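PDB 3G7N: lipase from Penicillium expansum, which hydrolyses triacylglycerols and related acylglycerol lipids, releasing free fatty acids, as a secreted alkaline lipase of the alpha/beta-hydrolase superfamily. Local coordinates for residues G183-D188 and P239-F245. Residues are numbered along the deposited sequence.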
loop_
_atom_site.group_PDB
_atom_site.type_symbol
_atom_site.label_atom_id
_atom_site.label_comp_id
_atom_site.label_asym_id
_atom_site.label_seq_id
_atom_site.Cartn_x
_atom_site.Cartn_y
_atom_site.Cartn_z
ATOM N N GLY A 183 3.724 -1.046 -6.658
ATOM C CA GLY A 183 4.041 -2.245 -7.431
ATOM C C GLY A 183 2.814 -2.729 -8.176
ATOM O O GLY A 183 1.826 -3.125 -7.544
ATOM N N ASN A 184 2.876 -2.697 -9.515
ATOM C CA ASN A 184 1.704 -2.963 -10.360
ATOM C C ASN A 184 1.886 -4.151 -11.290
ATOM O O ASN A 184 3.006 -4.665 -11.479
ATOM C CB ASN A 184 1.336 -1.693 -11.128
ATOM C CG ASN A 184 0.793 -0.642 -10.215
ATOM O OD1 ASN A 184 0.232 -0.970 -9.161
ATOM N ND2 ASN A 184 0.955 0.623 -10.574
ATOM N N ASN A 185 0.762 -4.626 -11.810
ATOM C CA ASN A 185 0.734 -5.854 -12.586
ATOM C C ASN A 185 0.178 -5.629 -13.992
ATOM O O ASN A 185 -0.718 -4.796 -14.211
ATOM C CB ASN A 185 -0.104 -6.897 -11.851
ATOM C CG ASN A 185 0.138 -8.304 -12.363
ATOM O OD1 ASN A 185 1.284 -8.742 -12.425
ATOM N ND2 ASN A 185 -0.934 -9.049 -12.634
ATOM N N VAL A 186 0.637 -6.470 -14.916
ATOM C CA VAL A 186 0.072 -6.510 -16.251
ATOM C C VAL A 186 -1.415 -6.786 -16.213
ATOM O O VAL A 186 -1.938 -7.396 -15.288
ATOM C CB VAL A 186 0.758 -7.560 -17.130
ATOM C CG1 VAL A 186 2.192 -7.144 -17.441
ATOM C CG2 VAL A 186 0.655 -8.944 -16.519
ATOM N N LEU A 187 -2.121 -6.239 -17.210
ATOM C CA LEU A 187 -3.532 -6.550 -17.409
ATOM C C LEU A 187 -4.419 -6.046 -16.286
ATOM O O LEU A 187 -5.518 -6.552 -16.086
ATOM C CB LEU A 187 -3.757 -8.052 -17.656
ATOM C CG LEU A 187 -3.236 -8.578 -18.995
ATOM C CD1 LEU A 187 -3.270 -10.096 -18.988
ATOM C CD2 LEU A 187 -4.072 -8.011 -20.144
ATOM N N ASP A 188 -3.936 -5.038 -15.563
ATOM C CA ASP A 188 -4.685 -4.464 -14.457
ATOM C C ASP A 188 -4.898 -2.972 -14.693
ATOM O O ASP A 188 -3.943 -2.189 -14.745
ATOM C CB ASP A 188 -3.960 -4.680 -13.126
ATOM C CG ASP A 188 -4.718 -4.087 -11.952
ATOM O OD1 ASP A 188 -5.910 -3.731 -12.114
ATOM O OD2 ASP A 188 -4.152 -4.080 -10.826
ATOM N N PRO A 239 -8.509 -8.550 -15.509
ATOM C CA PRO A 239 -8.069 -9.840 -14.978
ATOM C C PRO A 239 -6.764 -9.791 -14.170
ATOM O O PRO A 239 -6.605 -10.572 -13.226
ATOM C CB PRO A 239 -7.909 -10.689 -16.245
ATOM C CG PRO A 239 -9.015 -10.175 -17.145
ATOM C CD PRO A 239 -9.011 -8.669 -16.897
ATOM N N GLY A 240 -5.846 -8.914 -14.558
ATOM C CA GLY A 240 -4.569 -8.820 -13.842
ATOM C C GLY A 240 -4.681 -8.252 -12.436
ATOM O O GLY A 240 -3.713 -8.298 -11.684
ATOM N N HIS A 241 -5.837 -7.708 -12.060
ATOM C CA HIS A 241 -5.927 -7.047 -10.767
ATOM C C HIS A 241 -5.684 -8.011 -9.622
ATOM O O HIS A 241 -5.314 -7.581 -8.522
ATOM C CB HIS A 241 -7.269 -6.333 -10.582
ATOM C CG HIS A 241 -7.320 -5.472 -9.359
ATOM N ND1 HIS A 241 -6.371 -4.503 -9.092
ATOM C CD2 HIS A 241 -8.161 -5.468 -8.297
ATOM C CE1 HIS A 241 -6.661 -3.914 -7.941
ATOM N NE2 HIS A 241 -7.748 -4.466 -7.443
ATOM N N ILE A 242 -6.052 -9.277 -9.789
ATOM C CA ILE A 242 -6.005 -10.255 -8.701
ATOM C C ILE A 242 -4.575 -10.703 -8.359
ATOM O O ILE A 242 -4.360 -11.413 -7.363
ATOM C CB ILE A 242 -6.894 -11.507 -9.034
ATOM C CG1 ILE A 242 -7.235 -12.312 -7.780
ATOM C CG2 ILE A 242 -6.235 -12.395 -10.066
ATOM C CD1 ILE A 242 -8.531 -13.076 -7.901
ATOM N N ALA A 243 -3.609 -10.352 -9.197
ATOM C CA ALA A 243 -2.242 -10.838 -8.988
ATOM C C ALA A 243 -1.277 -9.676 -8.872
ATOM O O ALA A 243 -1.465 -8.623 -9.471
ATOM C CB ALA A 243 -1.821 -11.774 -10.134
ATOM N N SER A 244 -0.181 -9.923 -8.160
ATOM C CA SER A 244 0.917 -8.960 -8.114
ATOM C C SER A 244 2.234 -9.695 -7.907
ATOM O O SER A 244 2.325 -10.573 -7.063
ATOM C CB SER A 244 0.701 -7.991 -6.949
ATOM O OG SER A 244 1.419 -6.787 -7.182
ATOM N N PHE A 245 3.218 -9.392 -8.756
ATOM C CA PHE A 245 4.559 -9.987 -8.631
ATOM C C PHE A 245 4.513 -11.484 -8.402
ATOM O O PHE A 245 5.243 -12.022 -7.569
ATOM C CB PHE A 245 5.405 -9.239 -7.602
ATOM C CG PHE A 245 5.617 -7.812 -7.960
ATOM C CD1 PHE A 245 6.592 -7.450 -8.886
ATOM C CD2 PHE A 245 4.648 -6.884 -7.614
ATOM C CE1 PHE A 245 6.605 -6.155 -9.433
ATOM C CE2 PHE A 245 4.660 -5.623 -8.134
ATOM C CZ PHE A 245 5.593 -5.264 -9.090
HETATM O O HOH W 1 3.318 -7.540 -10.951
#
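Two members of a Ser-His-Asp charge relay, 53 residues apart in sequence, meet here: H241 ND1 donates to D188 OD2 over 2.8 Å, with an N-H...O angle of 173°, and the carboxylate oxygen lies near the plane of the imidazole at its edge. D188 closes a type II turn, N185 to D188, that begins at the last residue of strand 179-185 of the central sheet; L187 takes its left-handed third position (phi/psi 66/23). That turn is pinned to the 3-10 segment 239-242 by backbone and side-chain bonds. G240 N donates to L187 O (2.8 Å), and N185 ND2 to G240 O (3.0 Å, 155°). G240 CA also approaches V186 O at 3.3 Å in a CA-H...O contact, and an ideal CB on G240 would sit 1.9 Å from that oxygen, so the close approach depends on the missing side chain. Farther along, a water lies 2.9 Å from N184 O and 2.8 Å from N185 OD1 and accepts a hydrogen bond from F245 N (2.9 Å), bridging the segments, while the F245 ring edge meets G183 C at 3.4 Å from CE2. D188 OD1 accepts from V190 N. On the far side of the imidazole, H241 NE2 is hydrogen-bonded to S132 OG, the nucleophile. With ND1 held as a donor to D188, NE2 is suited to act as the general base that takes the serine proton during ester hydrolysis.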